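Local structure of scyllo-inositol 2-dehydrogenase (NADP(+)) IolW (Bacillus subtilis subsp. subtilis, 3GDO) at residues 19-24 / 70-75; 198-203 / 334-339; 238-243 / 247-252. The protein catalyses the reversible NADPH-dependent reduction of scyllo-inosose to scyllo-inositol and cannot use NADH in place of NADPH. All coordinates share one frame; numbering follows the deposited sequence.

Interaction 1 comes first along the chain, in the coenzyme-binding part; interaction 2 then spans a long stretch of the C-terminal part that contains interaction 3. In interaction 1, helix 15-26 packs on strand 68-71 of the parallel Rossmann sheet of this Gfo/Idh/MocA oxidoreductase. Interactions 2 and 3 both reach the mixed sheet: 198-203 with 334-339 sets a long C-terminal helix against strand 195-201, and 238-243 with 247-252 is a hairpin. Centres of interactions 1 and 2 are about 28 Å apart, of 1 and 3 about 31 Å, of 2 and 3 about 24 Å. Residues of both 2 and 3 touch the second subunit, consistent with one face of this sheet lying at the dimer interface.

Interaction 1 (19-24 / 70-75)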
ATOM      1  N   VAL B  19     -22.842  15.322 -19.120  1.00 34.60           N
ATOM      2  CA  VAL B  19     -23.009  14.038 -18.418  1.00 34.31           C
ATOM      3  C   VAL B  19     -22.917  14.211 -16.902  1.00 33.83           C
ATOM      4  O   VAL B  19     -23.730  13.669 -16.169  1.00 33.76           O
ATOM      5  CB  VAL B  19     -21.992  12.951 -18.912  1.00 34.20           C
ATOM      6  CG1 VAL B  19     -22.190  11.642 -18.145  1.00 33.38           C
ATOM      7  CG2 VAL B  19     -22.159  12.695 -20.436  1.00 34.21           C
ATOM      8  N   PHE B  20     -21.926  14.949 -16.427  1.00 34.03           N
ATOM      9  CA  PHE B  20     -21.688  15.011 -14.948  1.00 35.05           C
ATOM     10  C   PHE B  20     -22.455  16.130 -14.206  1.00 35.02           C
ATOM     11  O   PHE B  20     -22.702  16.007 -13.009  1.00 35.45           O
ATOM     12  CB  PHE B  20     -20.187  15.029 -14.601  1.00 35.27           C
ATOM     13  CG  PHE B  20     -19.394  13.835 -15.189  1.00 38.40           C
ATOM     14  CD1 PHE B  20     -19.943  12.544 -15.229  1.00 40.46           C
ATOM     15  CD2 PHE B  20     -18.107  14.023 -15.689  1.00 40.73           C
ATOM     16  CE1 PHE B  20     -19.222  11.440 -15.780  1.00 40.99           C
ATOM     17  CE2 PHE B  20     -17.367  12.942 -16.251  1.00 40.77           C
ATOM     18  CZ  PHE B  20     -17.919  11.651 -16.294  1.00 41.93           C
ATOM     19  N   HIS B  21     -22.844  17.201 -14.907  1.00 34.67           N
ATOM     20  CA  HIS B  21     -23.485  18.344 -14.234  1.00 35.45           C
ATOM     21  C   HIS B  21     -24.924  18.545 -14.645  1.00 35.32           C
ATOM     22  O   HIS B  21     -25.832  18.595 -13.796  1.00 36.81           O
ATOM     23  CB  HIS B  21     -22.654  19.627 -14.436  1.00 34.36           C
ATOM     24  CG  HIS B  21     -21.342  19.596 -13.714  1.00 36.21           C
ATOM     25  ND1 HIS B  21     -21.186  20.072 -12.427  1.00 34.49           N
ATOM     26  CD2 HIS B  21     -20.123  19.123 -14.092  1.00 38.34           C
ATOM     27  CE1 HIS B  21     -19.920  19.926 -12.056  1.00 36.45           C
ATOM     28  NE2 HIS B  21     -19.259  19.331 -13.041  1.00 37.24           N
ATOM     29  N   GLY B  22     -25.122  18.664 -15.953  1.00 36.18           N
ATOM     30  CA  GLY B  22     -26.418  18.855 -16.566  1.00 36.35           C
ATOM     31  C   GLY B  22     -27.520  17.983 -16.035  1.00 37.33           C
ATOM     32  O   GLY B  22     -28.530  18.509 -15.590  1.00 37.72           O
ATOM     33  N   PRO B  23     -27.339  16.645 -16.071  1.00 37.46           N
ATOM     34  CA  PRO B  23     -28.388  15.746 -15.621  1.00 37.49           C
ATOM     35  C   PRO B  23     -28.727  15.919 -14.139  1.00 37.82           C
ATOM     36  O   PRO B  23     -29.863  15.669 -13.735  1.00 38.89           O
ATOM     37  CB  PRO B  23     -27.772  14.360 -15.859  1.00 38.04           C
ATOM     38  CG  PRO B  23     -26.858  14.537 -16.958  1.00 36.31           C
ATOM     39  CD  PRO B  23     -26.287  15.915 -16.808  1.00 37.84           C
ATOM     40  N   LEU B  24     -27.752  16.302 -13.320  1.00 37.94           N
ATOM     41  CA  LEU B  24     -28.011  16.475 -11.888  1.00 37.82           C
ATOM     42  C   LEU B  24     -28.803  17.775 -11.650  1.00 38.59           C
ATOM     43  O   LEU B  24     -29.787  17.798 -10.895  1.00 38.91           O
ATOM     44  CB  LEU B  24     -26.700  16.499 -11.110  1.00 37.15           C
ATOM     45  CG  LEU B  24     -25.839  15.231 -11.197  1.00 36.08           C
ATOM     46  CD1 LEU B  24     -24.597  15.349 -10.345  1.00 33.75           C
ATOM     47  CD2 LEU B  24     -26.647  13.992 -10.805  1.00 36.22           C
ATOM     48  N   ILE B  70     -21.322  27.387 -13.970  1.00 35.87           N
ATOM     49  CA  ILE B  70     -20.524  26.134 -13.850  1.00 35.04           C
ATOM     50  C   ILE B  70     -19.387  26.129 -14.875  1.00 35.70           C
ATOM     51  O   ILE B  70     -19.614  26.226 -16.076  1.00 35.57           O
ATOM     52  CB  ILE B  70     -21.402  24.899 -14.044  1.00 35.40           C
ATOM     53  CG1 ILE B  70     -22.767  25.084 -13.363  1.00 33.85           C
ATOM     54  CG2 ILE B  70     -20.662  23.617 -13.609  1.00 30.25           C
ATOM     55  CD1 ILE B  70     -22.760  25.096 -11.818  1.00 37.04           C
ATOM     56  N   VAL B  71     -18.157  26.100 -14.412  1.00 36.27           N
ATOM     57  CA  VAL B  71     -17.053  26.132 -15.353  1.00 37.84           C
ATOM     58  C   VAL B  71     -16.561  24.695 -15.670  1.00 39.02           C
ATOM     59  O   VAL B  71     -16.005  24.012 -14.824  1.00 38.08           O
ATOM     60  CB  VAL B  71     -15.922  27.046 -14.893  1.00 38.13           C
ATOM     61  CG1 VAL B  71     -14.835  27.105 -15.951  1.00 36.90           C
ATOM     62  CG2 VAL B  71     -16.476  28.465 -14.638  1.00 38.06           C
ATOM     63  N   THR B  72     -16.847  24.244 -16.885  1.00 40.13           N
ATOM     64  CA  THR B  72     -16.308  22.977 -17.347  1.00 41.69           C
ATOM     65  C   THR B  72     -15.362  23.152 -18.570  1.00 44.03           C
ATOM     66  O   THR B  72     -15.019  22.187 -19.206  1.00 44.72           O
ATOM     67  CB  THR B  72     -17.425  21.972 -17.674  1.00 40.62           C
ATOM     68  OG1 THR B  72     -17.982  22.314 -18.933  1.00 39.09           O
ATOM     69  CG2 THR B  72     -18.528  21.931 -16.554  1.00 37.76           C
ATOM     70  N   THR B  73     -14.934  24.361 -18.894  1.00 46.89           N
ATOM     71  CA  THR B  73     -14.052  24.517 -20.047  1.00 50.30           C
ATOM     72  C   THR B  73     -12.706  23.828 -19.750  1.00 52.21           C
ATOM     73  O   THR B  73     -12.417  23.562 -18.578  1.00 52.38           O
ATOM     74  CB  THR B  73     -13.894  25.989 -20.473  1.00 50.49           C
ATOM     75  OG1 THR B  73     -13.637  26.789 -19.325  1.00 52.63           O
ATOM     76  CG2 THR B  73     -15.184  26.489 -21.148  1.00 51.81           C
ATOM     77  N   PRO B  74     -11.905  23.486 -20.800  1.00 53.84           N
ATOM     78  CA  PRO B  74     -10.690  22.681 -20.537  1.00 55.15           C
ATOM     79  C   PRO B  74      -9.683  23.377 -19.610  1.00 56.65           C
ATOM     80  O   PRO B  74      -9.613  24.618 -19.585  1.00 57.17           O
ATOM     81  CB  PRO B  74     -10.085  22.475 -21.945  1.00 55.21           C
ATOM     82  CG  PRO B  74     -11.226  22.671 -22.892  1.00 54.25           C
ATOM     83  CD  PRO B  74     -12.080  23.747 -22.244  1.00 53.63           C
ATOM     84  N   SER B  75      -8.918  22.570 -18.867  1.00 58.45           N
ATOM     85  CA  SER B  75      -7.898  23.037 -17.900  1.00 60.04           C
ATOM     86  C   SER B  75      -7.155  24.353 -18.225  1.00 60.81           C
ATOM     87  O   SER B  75      -6.947  25.165 -17.333  1.00 61.76           O
ATOM     88  CB  SER B  75      -6.882  21.923 -17.587  1.00 59.87           C
ATOM     89  OG  SER B  75      -6.994  21.506 -16.234  1.00 60.07           O
TER
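The imidazole of His21 packs its face against a methyl of Ile70: CG2 of Ile70 stands 4.0 Å from the centroid of the His21 ring, 23° off the ring normal, a CH-pi contact. The methyl is shifted toward the rim, and its nearest ring atom is ND1 of His21, 3.8 Å from CG2 of Ile70. Thr72 adds a second methyl, its CG2 coming obliquely to 4.1 Å from CD2 of His21. In Ile70 the CG2 branch is anti to the backbone N, which sends it to the ring while CG1 turns aside. The contact is typical of a Rossmann fold, in which the helix after the first strand packs on the parallel sheet; Gly12 and Gly14 in the turn after strand 6-11, and Gly17 in the first turn of helix 15-26, fit the GxGxxG pattern of such folds. Both ring nitrogens of His21 are held from outside, ND1 by the hydroxyl of Tyr306 and NE2 by OE2 of Glu95, fixing the ring's rotation; the Tyr122 ring meets it with the planes at about 50°. Replacing His21 by an alanine would probably leave Tyr306 OH and Glu95 OE2 without this shared partner and the Ile70 methyl without a ring to cover. Thr72 OG1 hydrogen-bonds to the carbonyl O of Leu11, tying the residue that follows strand 68-71 to the neighbouring strand 6-11.

Interaction 2 (198-203 / 334-339); sequences ANVMAQ and EAAMES
The hydroxyl of Ser339 has two partners: the backbone N of Ala198 donates to OG of Ser339 across 2.7 Å, and the same oxygen hydrogen-bonds to the carbonyl O of Arg344. The bond from Ala198 is short but bent, with an N-H...O angle of 146°. With OG anti to the backbone N of Ser339 (chi1 171°), the hydroxyl leaves the helix toward the strand and reaches the Ala198 amide. One residue of the helix thus links strand 195-201 to the chain that follows the helix.

Beside this polar bond the packing is made by small side chains. The methyl of Ala198 meets the helix backbone directly, its CB lying 3.4 Å from the carbonyl O of Ala336. It also touches the methyl of Ala336, CB to CB 3.6 Å, so that two alanines bring the backbones close: their CA atoms are 5.0 Å apart. Val200, two residues along on the same face of the strand, contributes one branch more loosely, CG2 standing 4.3 Å from CB of Ala336.

The contact belongs to the C-terminal alpha/beta domain, where helix 323-342 packs across the mixed sheet. The axes of strand 198-201 and helix 334-339 approach to 6.6 Å and cross at -85°, the helix running almost at right angles over the strand. A second serine of the helix, Ser340, takes the backbone N of Val200 through its OG. Leu215 of strand 212-219 touches both alanines, Leu175 of helix 174-190 closes on Val200 and Ala336, and strand 346-347, which follows helix 323-342, borders Ser339 through Ile346.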
ATOM      1  N   ALA B 198       6.728  11.613  -1.590  1.00 32.22           N
ATOM      2  CA  ALA B 198       6.022  11.094  -2.771  1.00 32.51           C
ATOM      3  C   ALA B 198       6.951  10.636  -3.875  1.00 33.15           C
ATOM      4  O   ALA B 198       8.065  11.139  -4.019  1.00 31.80           O
ATOM      5  CB  ALA B 198       5.046  12.162  -3.309  1.00 30.78           C
ATOM      6  N   ASN B 199       6.444   9.697  -4.676  1.00 32.93           N
ATOM      7  CA  ASN B 199       7.043   9.346  -5.944  1.00 33.42           C
ATOM      8  C   ASN B 199       5.962   9.544  -7.005  1.00 34.12           C
ATOM      9  O   ASN B 199       4.840   9.004  -6.908  1.00 33.51           O
ATOM     10  CB  ASN B 199       7.588   7.908  -5.909  1.00 33.12           C
ATOM     11  CG  ASN B 199       8.304   7.512  -7.204  1.00 36.94           C
ATOM     12  OD1 ASN B 199       9.023   8.326  -7.810  1.00 36.83           O
ATOM     13  ND2 ASN B 199       8.093   6.264  -7.652  1.00 37.34           N
ATOM     14  N   VAL B 200       6.275  10.346  -8.012  1.00 34.26           N
ATOM     15  CA  VAL B 200       5.294  10.666  -9.039  1.00 35.62           C
ATOM     16  C   VAL B 200       6.040  10.449 -10.371  1.00 36.65           C
ATOM     17  O   VAL B 200       7.109  11.037 -10.592  1.00 36.62           O
ATOM     18  CB  VAL B 200       4.734  12.122  -8.828  1.00 35.96           C
ATOM     19  CG1 VAL B 200       3.769  12.528  -9.887  1.00 37.03           C
ATOM     20  CG2 VAL B 200       4.040  12.253  -7.440  1.00 35.56           C
ATOM     21  N   MET B 201       5.512   9.561 -11.211  1.00 36.76           N
ATOM     22  CA  MET B 201       6.217   9.138 -12.414  1.00 37.41           C
ATOM     23  C   MET B 201       5.281   8.672 -13.508  1.00 38.15           C
ATOM     24  O   MET B 201       4.044   8.557 -13.338  1.00 37.65           O
ATOM     25  CB  MET B 201       7.288   8.040 -12.120  1.00 37.65           C
ATOM     26  CG  MET B 201       6.752   6.582 -11.818  1.00 37.51           C
ATOM     27  SD  MET B 201       7.985   5.230 -11.527  1.00 39.90           S
ATOM     28  CE  MET B 201       9.164   5.959 -10.512  1.00 33.79           C
ATOM     29  N   ALA B 202       5.924   8.409 -14.643  1.00 39.47           N
ATOM     30  CA  ALA B 202       5.350   7.757 -15.814  1.00 40.71           C
ATOM     31  C   ALA B 202       5.970   6.351 -15.919  1.00 41.29           C
ATOM     32  O   ALA B 202       7.130   6.194 -16.280  1.00 41.85           O
ATOM     33  CB  ALA B 202       5.664   8.575 -17.040  1.00 40.03           C
ATOM     34  N   GLN B 203       5.189   5.338 -15.568  1.00 42.30           N
ATOM     35  CA  GLN B 203       5.558   3.954 -15.799  1.00 42.73           C
ATOM     36  C   GLN B 203       5.453   3.475 -17.239  1.00 43.69           C
ATOM     37  O   GLN B 203       6.218   2.615 -17.659  1.00 43.63           O
ATOM     38  CB  GLN B 203       4.686   3.039 -14.951  1.00 42.25           C
ATOM     39  CG  GLN B 203       5.381   2.587 -13.722  1.00 39.45           C
ATOM     40  CD  GLN B 203       4.514   1.725 -12.833  1.00 35.52           C
ATOM     41  OE1 GLN B 203       3.273   1.734 -12.920  1.00 34.27           O
ATOM     42  NE2 GLN B 203       5.168   0.982 -11.961  1.00 32.79           N
ATOM     43  N   GLU B 334       1.360  19.835  -5.285  1.00 32.13           N
ATOM     44  CA  GLU B 334       2.647  20.500  -5.582  1.00 33.39           C
ATOM     45  C   GLU B 334       3.769  20.015  -4.703  1.00 32.34           C
ATOM     46  O   GLU B 334       4.904  19.845  -5.165  1.00 34.22           O
ATOM     47  CB  GLU B 334       2.526  22.047  -5.485  1.00 34.13           C
ATOM     48  CG  GLU B 334       1.818  22.685  -6.696  1.00 37.20           C
ATOM     49  CD  GLU B 334       1.874  24.255  -6.713  1.00 43.69           C
ATOM     50  OE1 GLU B 334       2.591  24.827  -7.566  1.00 47.44           O
ATOM     51  OE2 GLU B 334       1.200  24.905  -5.882  1.00 44.12           O
ATOM     52  N   ALA B 335       3.459  19.760  -3.442  1.00 32.28           N
ATOM     53  CA  ALA B 335       4.459  19.230  -2.502  1.00 32.28           C
ATOM     54  C   ALA B 335       4.881  17.784  -2.847  1.00 31.73           C
ATOM     55  O   ALA B 335       6.045  17.419  -2.719  1.00 30.79           O
ATOM     56  CB  ALA B 335       3.945  19.302  -1.047  1.00 31.64           C
ATOM     57  N   ALA B 336       3.916  16.980  -3.272  1.00 31.70           N
ATOM     58  CA  ALA B 336       4.205  15.633  -3.821  1.00 31.59           C
ATOM     59  C   ALA B 336       5.150  15.703  -5.010  1.00 31.50           C
ATOM     60  O   ALA B 336       6.086  14.909  -5.101  1.00 31.80           O
ATOM     61  CB  ALA B 336       2.904  14.936  -4.254  1.00 30.87           C
ATOM     62  N   MET B 337       4.895  16.638  -5.927  1.00 31.67           N
ATOM     63  CA  MET B 337       5.712  16.762  -7.151  1.00 32.81           C
ATOM     64  C   MET B 337       7.115  17.172  -6.776  1.00 33.20           C
ATOM     65  O   MET B 337       8.111  16.647  -7.292  1.00 33.02           O
ATOM     66  CB  MET B 337       5.059  17.734  -8.135  1.00 32.88           C
ATOM     67  CG  MET B 337       3.638  17.275  -8.600  1.00 32.62           C
ATOM     68  SD  MET B 337       2.696  18.422  -9.691  1.00 28.52           S
ATOM     69  CE  MET B 337       3.782  18.479 -11.090  1.00 35.35           C
ATOM     70  N   GLU B 338       7.175  18.088  -5.816  1.00 34.11           N
ATOM     71  CA  GLU B 338       8.431  18.602  -5.290  1.00 35.08           C
ATOM     72  C   GLU B 338       9.187  17.516  -4.490  1.00 34.13           C
ATOM     73  O   GLU B 338      10.419  17.337  -4.655  1.00 34.03           O
ATOM     74  CB  GLU B 338       8.142  19.861  -4.447  1.00 36.41           C
ATOM     75  CG  GLU B 338       9.355  20.631  -3.976  1.00 42.03           C
ATOM     76  CD  GLU B 338      10.090  21.337  -5.108  1.00 49.13           C
ATOM     77  OE1 GLU B 338       9.516  21.478  -6.222  1.00 53.36           O
ATOM     78  OE2 GLU B 338      11.243  21.771  -4.876  1.00 52.50           O
ATOM     79  N   SER B 339       8.450  16.744  -3.686  1.00 33.11           N
ATOM     80  CA  SER B 339       9.043  15.598  -2.979  1.00 32.36           C
ATOM     81  C   SER B 339       9.697  14.630  -3.965  1.00 32.65           C
ATOM     82  O   SER B 339      10.857  14.226  -3.799  1.00 31.73           O
ATOM     83  CB  SER B 339       7.990  14.881  -2.123  1.00 32.90           C
ATOM     84  OG  SER B 339       8.532  13.655  -1.601  1.00 32.16           O
TER

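Interaction 3 (238-243 / 247-252)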
ATOM      1  N   ARG B 238      -9.738  -0.652  -2.475  1.00 29.82           N
ATOM      2  CA  ARG B 238      -9.725   0.822  -2.617  1.00 29.72           C
ATOM      3  C   ARG B 238      -9.329   1.437  -1.266  1.00 29.23           C
ATOM      4  O   ARG B 238      -8.419   2.273  -1.209  1.00 28.23           O
ATOM      5  CB  ARG B 238     -11.079   1.353  -3.083  1.00 29.88           C
ATOM      6  CG  ARG B 238     -11.112   2.903  -3.192  1.00 30.52           C
ATOM      7  CD  ARG B 238     -12.287   3.396  -4.028  1.00 30.33           C
ATOM      8  NE  ARG B 238     -12.437   4.870  -4.026  1.00 32.17           N
ATOM      9  CZ  ARG B 238     -12.012   5.695  -4.990  1.00 37.97           C
ATOM     10  NH1 ARG B 238     -11.335   5.226  -6.057  1.00 35.40           N
ATOM     11  NH2 ARG B 238     -12.263   7.011  -4.887  1.00 34.02           N
ATOM     12  N   TYR B 239      -9.982   0.996  -0.197  1.00 29.24           N
ATOM     13  CA  TYR B 239      -9.696   1.455   1.181  1.00 29.66           C
ATOM     14  C   TYR B 239      -9.219   0.350   2.098  1.00 29.26           C
ATOM     15  O   TYR B 239      -9.815  -0.717   2.173  1.00 29.33           O
ATOM     16  CB  TYR B 239     -10.930   2.113   1.861  1.00 29.92           C
ATOM     17  CG  TYR B 239     -11.465   3.298   1.078  1.00 30.26           C
ATOM     18  CD1 TYR B 239     -10.922   4.578   1.268  1.00 31.96           C
ATOM     19  CD2 TYR B 239     -12.442   3.131   0.114  1.00 27.41           C
ATOM     20  CE1 TYR B 239     -11.372   5.667   0.538  1.00 28.30           C
ATOM     21  CE2 TYR B 239     -12.889   4.217  -0.636  1.00 32.38           C
ATOM     22  CZ  TYR B 239     -12.337   5.481  -0.419  1.00 31.54           C
ATOM     23  OH  TYR B 239     -12.765   6.567  -1.164  1.00 30.61           O
ATOM     24  N   GLN B 240      -8.178   0.659   2.847  1.00 29.84           N
ATOM     25  CA  GLN B 240      -7.777  -0.134   3.985  1.00 31.07           C
ATOM     26  C   GLN B 240      -7.517   0.837   5.107  1.00 30.99           C
ATOM     27  O   GLN B 240      -6.541   1.655   5.070  1.00 28.92           O
ATOM     28  CB  GLN B 240      -6.500  -0.956   3.685  1.00 31.71           C
ATOM     29  CG  GLN B 240      -6.639  -1.919   2.498  1.00 34.84           C
ATOM     30  CD  GLN B 240      -5.307  -2.548   2.050  1.00 40.36           C
ATOM     31  OE1 GLN B 240      -4.720  -3.363   2.748  1.00 41.07           O
ATOM     32  NE2 GLN B 240      -4.856  -2.180   0.852  1.00 43.13           N
ATOM     33  N   ILE B 241      -8.364   0.743   6.128  1.00 30.89           N
ATOM     34  CA  ILE B 241      -8.297   1.688   7.232  1.00 31.00           C
ATOM     35  C   ILE B 241      -8.195   0.979   8.578  1.00 31.81           C
ATOM     36  O   ILE B 241      -9.087   0.185   8.914  1.00 32.14           O
ATOM     37  CB  ILE B 241      -9.543   2.606   7.254  1.00 30.75           C
ATOM     38  CG1 ILE B 241      -9.828   3.213   5.877  1.00 29.76           C
ATOM     39  CG2 ILE B 241      -9.357   3.716   8.316  1.00 31.86           C
ATOM     40  CD1 ILE B 241     -11.177   3.970   5.801  1.00 34.33           C
ATOM     41  N   HIS B 242      -7.156   1.293   9.348  1.00 30.67           N
ATOM     42  CA  HIS B 242      -6.882   0.627  10.629  1.00 32.48           C
ATOM     43  C   HIS B 242      -6.906   1.612  11.776  1.00 33.31           C
ATOM     44  O   HIS B 242      -6.167   2.627  11.757  1.00 34.41           O
ATOM     45  CB  HIS B 242      -5.522  -0.097  10.608  1.00 31.69           C
ATOM     46  CG  HIS B 242      -5.324  -0.933   9.385  1.00 32.31           C
ATOM     47  ND1 HIS B 242      -6.209  -1.925   9.025  1.00 26.21           N
ATOM     48  CD2 HIS B 242      -4.346  -0.925   8.435  1.00 28.47           C
ATOM     49  CE1 HIS B 242      -5.814  -2.466   7.879  1.00 32.13           C
ATOM     50  NE2 HIS B 242      -4.695  -1.867   7.491  1.00 31.47           N
ATOM     51  N   GLY B 243      -7.744   1.318  12.769  1.00 35.06           N
ATOM     52  CA  GLY B 243      -7.822   2.110  14.017  1.00 36.22           C
ATOM     53  C   GLY B 243      -7.476   1.299  15.266  1.00 38.36           C
ATOM     54  O   GLY B 243      -7.035   0.146  15.156  1.00 38.03           O
ATOM     55  N   SER B 247     -10.756  -2.372  11.746  1.00 37.45           N
ATOM     56  CA  SER B 247     -10.234  -2.199  10.393  1.00 36.51           C
ATOM     57  C   SER B 247     -11.419  -2.226   9.443  1.00 36.62           C
ATOM     58  O   SER B 247     -12.362  -3.055   9.619  1.00 36.49           O
ATOM     59  CB  SER B 247      -9.352  -3.380  10.006  1.00 36.17           C
ATOM     60  OG  SER B 247      -8.078  -3.332  10.598  1.00 35.31           O
ATOM     61  N   PHE B 248     -11.382  -1.351   8.442  1.00 34.86           N
ATOM     62  CA  PHE B 248     -12.382  -1.357   7.366  1.00 33.80           C
ATOM     63  C   PHE B 248     -11.655  -1.595   6.065  1.00 32.96           C
ATOM     64  O   PHE B 248     -10.714  -0.854   5.733  1.00 31.92           O
ATOM     65  CB  PHE B 248     -13.155  -0.031   7.330  1.00 33.82           C
ATOM     66  CG  PHE B 248     -14.373  -0.045   6.424  1.00 35.43           C
ATOM     67  CD1 PHE B 248     -15.429  -0.931   6.664  1.00 35.11           C
ATOM     68  CD2 PHE B 248     -14.465   0.844   5.344  1.00 36.84           C
ATOM     69  CE1 PHE B 248     -16.552  -0.955   5.840  1.00 34.06           C
ATOM     70  CE2 PHE B 248     -15.576   0.842   4.504  1.00 34.98           C
ATOM     71  CZ  PHE B 248     -16.641  -0.063   4.749  1.00 35.81           C
ATOM     72  N   ILE B 249     -12.028  -2.652   5.343  1.00 33.09           N
ATOM     73  CA  ILE B 249     -11.356  -2.983   4.064  1.00 32.83           C
ATOM     74  C   ILE B 249     -12.417  -3.081   3.015  1.00 32.69           C
ATOM     75  O   ILE B 249     -13.391  -3.819   3.199  1.00 33.82           O
ATOM     76  CB  ILE B 249     -10.626  -4.327   4.052  1.00 32.95           C
ATOM     77  CG1 ILE B 249      -9.656  -4.510   5.246  1.00 36.24           C
ATOM     78  CG2 ILE B 249      -9.959  -4.559   2.664  1.00 32.40           C
ATOM     79  CD1 ILE B 249      -8.581  -3.546   5.320  1.00 40.51           C
ATOM     80  N   LYS B 250     -12.268  -2.340   1.919  1.00 31.76           N
ATOM     81  CA  LYS B 250     -13.325  -2.329   0.909  1.00 32.10           C
ATOM     82  C   LYS B 250     -12.789  -2.230  -0.506  1.00 31.81           C
ATOM     83  O   LYS B 250     -11.856  -1.436  -0.768  1.00 31.53           O
ATOM     84  CB  LYS B 250     -14.298  -1.162   1.181  1.00 31.28           C
ATOM     85  CG  LYS B 250     -15.488  -1.149   0.200  1.00 31.76           C
ATOM     86  CD  LYS B 250     -16.528  -0.032   0.539  1.00 30.50           C
ATOM     87  CE  LYS B 250     -17.740  -0.105  -0.399  1.00 30.29           C
ATOM     88  NZ  LYS B 250     -17.351  -0.311  -1.897  1.00 32.46           N
ATOM     89  N   TYR B 251     -13.400  -2.995  -1.407  1.00 31.58           N
ATOM     90  CA  TYR B 251     -13.121  -2.927  -2.846  1.00 33.40           C
ATOM     91  C   TYR B 251     -14.199  -2.119  -3.600  1.00 33.37           C
ATOM     92  O   TYR B 251     -15.303  -1.935  -3.116  1.00 34.89           O
ATOM     93  CB  TYR B 251     -13.080  -4.327  -3.469  1.00 33.54           C
ATOM     94  CG  TYR B 251     -11.963  -5.257  -3.007  1.00 34.43           C
ATOM     95  CD1 TYR B 251     -10.952  -5.639  -3.905  1.00 34.76           C
ATOM     96  CD2 TYR B 251     -11.924  -5.741  -1.700  1.00 35.83           C
ATOM     97  CE1 TYR B 251      -9.908  -6.490  -3.529  1.00 35.09           C
ATOM     98  CE2 TYR B 251     -10.882  -6.627  -1.284  1.00 35.58           C
ATOM     99  CZ  TYR B 251      -9.885  -6.989  -2.224  1.00 36.20           C
ATOM    100  OH  TYR B 251      -8.886  -7.840  -1.877  1.00 32.96           O
ATOM    101  N   GLY B 252     -13.875  -1.681  -4.807  1.00 33.71           N
ATOM    102  CA  GLY B 252     -14.916  -1.224  -5.742  1.00 34.13           C
ATOM    103  C   GLY B 252     -14.871   0.303  -5.839  1.00 34.86           C
ATOM    104  O   GLY B 252     -14.101   0.981  -5.126  1.00 33.11           O
TER
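ND1 of His242 and OG of Ser247 are 2.8 Å apart in a hydrogen bond at the edge of the imidazole, near its plane; either atom could be the donor. The same hydroxyl also bonds to the backbone N of Ala234 of the second subunit, so this cross-strand pair reaches into the dimer interface. NZ of Lys250 forms a salt bridge with Asp274 and also bonds the carbonyl O of Tyr251. Four backbone bonds join the strands: Tyr239 and Lys250 exchange two, and Ile241 and Phe248 another two, of which Phe248 N to Ile241 O is 2.8 Å and nearly straight at 158°. The Lys250 carbonyl takes a second, weak bond from the N of Arg238, 2.8 Å from Lys250 O but with an angle of only 121°. Arg238 and Tyr239 therefore both face Lys250, forming a classic beta bulge.

In the non-hydrogen-bonded pair Gln240-Ile249, the delta methyl of Ile249 turns across to the paired strand (chi2 -61°), putting CD1 3.7 Å from CB of Gln240. That same CD1 lies 3.9 Å from CE1 of His242, so one methyl bridges two residues of the opposite strand, on the face where Ala234 and Gly236 of the second subunit pack. On the face of Tyr239, Ile241, Phe248 and Lys250, CB of Ile241 and CB of Phe248 are 4.5 Å apart, and helix 129-139 covers it with Ile134 and Leu137. The whole is an antiparallel beta hairpin within the mixed sheet of the C-terminal domain, helix on one face and partner subunit on the other.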